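Side-chain contact in putative YfrE protein (Vibrio parahaemolyticus RIMD 2210633, PDB 3BEE), which is of unknown function but belongs by family to the cytochrome c biogenesis proteins, its C-terminal TPR-type helical domain probably mediating protein–protein contacts: residues L30-A35 and S47-D52. Sequence-based numbering, arbitrary orientation.
Sequences LLLEQA and SLIAND. With EDO (1,2-ethanediol), chain D.
One leucine, L32, supplies the whole contribution of residues 30-35 to this contact, its two methyls meeting L48 and I49, neighbours in sequence on the facing helix. The contact joins helices 26-38 and 43-55, consecutive helices of the TPR-type array, which run roughly antiparallel here; the nearest CA atoms, those of L32 and I49, are 8.3 Å apart. It is small, burying 144 Å² over both sides, about half of it on L32, and wholly apolar. With chi1 at -67°, CG of L32 lies anti to its carbonyl carbon and the isobutyl group extends across the gap. There it crosses L48 at about a right angle, and a single methyl, CD2 of L48, rests against both ends of the fork: L32 CD2 is 3.9 Å from L48 CD2, and L32 CD1 4.0 Å from the same methyl. CG of L48, anti to the backbone N (chi1 -173°), carries CD2 to the two L32 methyls. The I49 side chain lies alongside L32 but points the reverse way. M24 of a loop also packs on L32; V28 and L36, from the same helix as L32, touch L48 and I49 respectively, as do Y17 of helix 6-18 and T65 of helix 59-70. One turn further along helix 43-55, D52 OD1 is hydrogen-bonded to the hydroxyl of Y17. N51, which touches W66, accepts a 2.7 Å hydrogen bond at OD1 from O1 of an ethanediol probably left by the crystallisation liquor. The closest approach between the two segments is methyl to methylene, L32 CD1 standing 3.8 Å from I49 CG1.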
loop_
_atom_site.group_PDB
_atom_site.type_symbol
_atom_site.label_atom_id
_atom_site.label_comp_id
_atom_site.label_asym_id
_atom_site.label_seq_id
_atom_site.Cartn_x
_atom_site.Cartn_y
_atom_site.Cartn_z
ATOM N N LEU A 30 9.628 -6.124 5.358
ATOM C CA LEU A 30 10.403 -5.287 6.274
ATOM C C LEU A 30 10.549 -3.832 5.805
ATOM O O LEU A 30 10.401 -2.924 6.606
ATOM C CB LEU A 30 11.784 -5.913 6.585
ATOM C CG LEU A 30 12.679 -5.259 7.655
ATOM C CD1 LEU A 30 12.000 -5.148 9.064
ATOM C CD2 LEU A 30 14.028 -6.021 7.778
ATOM N N LEU A 31 10.866 -3.611 4.527
ATOM C CA LEU A 31 10.942 -2.245 3.964
ATOM C C LEU A 31 9.634 -1.485 4.136
ATOM O O LEU A 31 9.645 -0.324 4.542
ATOM C CB LEU A 31 11.356 -2.242 2.479
ATOM C CG LEU A 31 12.848 -2.495 2.211
ATOM C CD1 LEU A 31 13.055 -2.966 0.776
ATOM C CD2 LEU A 31 13.712 -1.264 2.485
ATOM N N LEU A 32 8.514 -2.164 3.881
ATOM C CA LEU A 32 7.180 -1.608 4.134
ATOM C C LEU A 32 6.937 -1.329 5.608
ATOM O O LEU A 32 6.445 -0.249 5.953
ATOM C CB LEU A 32 6.092 -2.536 3.599
ATOM C CG LEU A 32 6.030 -2.673 2.083
ATOM C CD1 LEU A 32 5.015 -3.760 1.748
ATOM C CD2 LEU A 32 5.641 -1.356 1.408
ATOM N N GLU A 33 7.278 -2.282 6.480
ATOM C CA GLU A 33 7.131 -2.075 7.918
ATOM C C GLU A 33 7.851 -0.826 8.368
ATOM O O GLU A 33 7.370 -0.097 9.242
ATOM C CB GLU A 33 7.674 -3.269 8.716
ATOM C CG GLU A 33 6.702 -4.424 8.792
ATOM C CD GLU A 33 7.286 -5.636 9.509
ATOM O OE1 GLU A 33 8.309 -5.514 10.257
ATOM O OE2 GLU A 33 6.694 -6.729 9.318
ATOM N N GLN A 34 9.040 -0.607 7.800
ATOM C CA GLN A 34 9.865 0.528 8.170
ATOM C C GLN A 34 9.337 1.839 7.646
ATOM O O GLN A 34 9.398 2.833 8.348
ATOM C CB GLN A 34 11.312 0.301 7.739
ATOM C CG GLN A 34 11.929 -0.817 8.556
ATOM C CD GLN A 34 11.984 -0.428 10.006
ATOM O OE1 GLN A 34 11.278 -0.995 10.863
ATOM N NE2 GLN A 34 12.805 0.571 10.297
ATOM N N ALA A 35 8.831 1.842 6.410
ATOM C CA ALA A 35 8.096 2.988 5.895
ATOM C C ALA A 35 6.948 3.373 6.831
ATOM O O ALA A 35 6.772 4.546 7.140
ATOM C CB ALA A 35 7.553 2.692 4.488
ATOM N N SER A 47 -0.466 1.615 -0.130
ATOM C CA SER A 47 -0.935 1.347 -1.457
ATOM C C SER A 47 -0.355 0.033 -2.021
ATOM O O SER A 47 -1.091 -0.769 -2.608
ATOM C CB SER A 47 -0.676 2.568 -2.354
ATOM O OG SER A 47 -0.758 2.180 -3.679
ATOM N N LEU A 48 0.931 -0.222 -1.808
ATOM C CA LEU A 48 1.501 -1.523 -2.202
ATOM C C LEU A 48 0.810 -2.692 -1.488
ATOM O O LEU A 48 0.495 -3.715 -2.100
ATOM C CB LEU A 48 3.030 -1.587 -1.960
ATOM C CG LEU A 48 3.754 -2.841 -2.485
ATOM C CD1 LEU A 48 3.606 -2.960 -3.994
ATOM C CD2 LEU A 48 5.268 -2.901 -2.132
ATOM N N ILE A 49 0.614 -2.546 -0.185
ATOM C CA ILE A 49 -0.021 -3.581 0.624
ATOM C C ILE A 49 -1.444 -3.894 0.120
ATOM O O ILE A 49 -1.808 -5.084 -0.064
ATOM C CB ILE A 49 -0.016 -3.170 2.127
ATOM C CG1 ILE A 49 1.426 -3.211 2.701
ATOM C CG2 ILE A 49 -0.992 -4.057 2.966
ATOM C CD1 ILE A 49 1.623 -2.407 4.021
ATOM N N ALA A 50 -2.237 -2.842 -0.099
ATOM C CA ALA A 50 -3.614 -2.980 -0.661
ATOM C C ALA A 50 -3.598 -3.633 -2.028
ATOM O O ALA A 50 -4.426 -4.477 -2.307
ATOM C CB ALA A 50 -4.309 -1.609 -0.776
ATOM N N ASN A 51 -2.689 -3.188 -2.899
ATOM C CA ASN A 51 -2.603 -3.705 -4.248
ATOM C C ASN A 51 -2.234 -5.158 -4.195
ATOM O O ASN A 51 -2.787 -5.938 -4.932
ATOM C CB ASN A 51 -1.540 -2.939 -5.077
ATOM C CG ASN A 51 -2.012 -1.554 -5.486
ATOM O OD1 ASN A 51 -3.182 -1.234 -5.331
ATOM N ND2 ASN A 51 -1.100 -0.730 -6.032
ATOM N N ASP A 52 -1.288 -5.520 -3.327
ATOM C CA ASP A 52 -0.912 -6.920 -3.172
ATOM C C ASP A 52 -2.094 -7.815 -2.732
ATOM O O ASP A 52 -2.285 -8.915 -3.262
ATOM C CB ASP A 52 0.252 -7.074 -2.180
ATOM C CG ASP A 52 0.592 -8.539 -1.915
ATOM O OD1 ASP A 52 0.991 -9.222 -2.874
ATOM O OD2 ASP A 52 0.461 -9.013 -0.754
HETATM C C1 EDO D . -5.660 -2.017 -8.215
HETATM O O1 EDO D . -4.692 -2.368 -7.201
HETATM C C2 EDO D . -6.859 -1.298 -7.608
HETATM O O2 EDO D . -8.006 -1.547 -8.429
#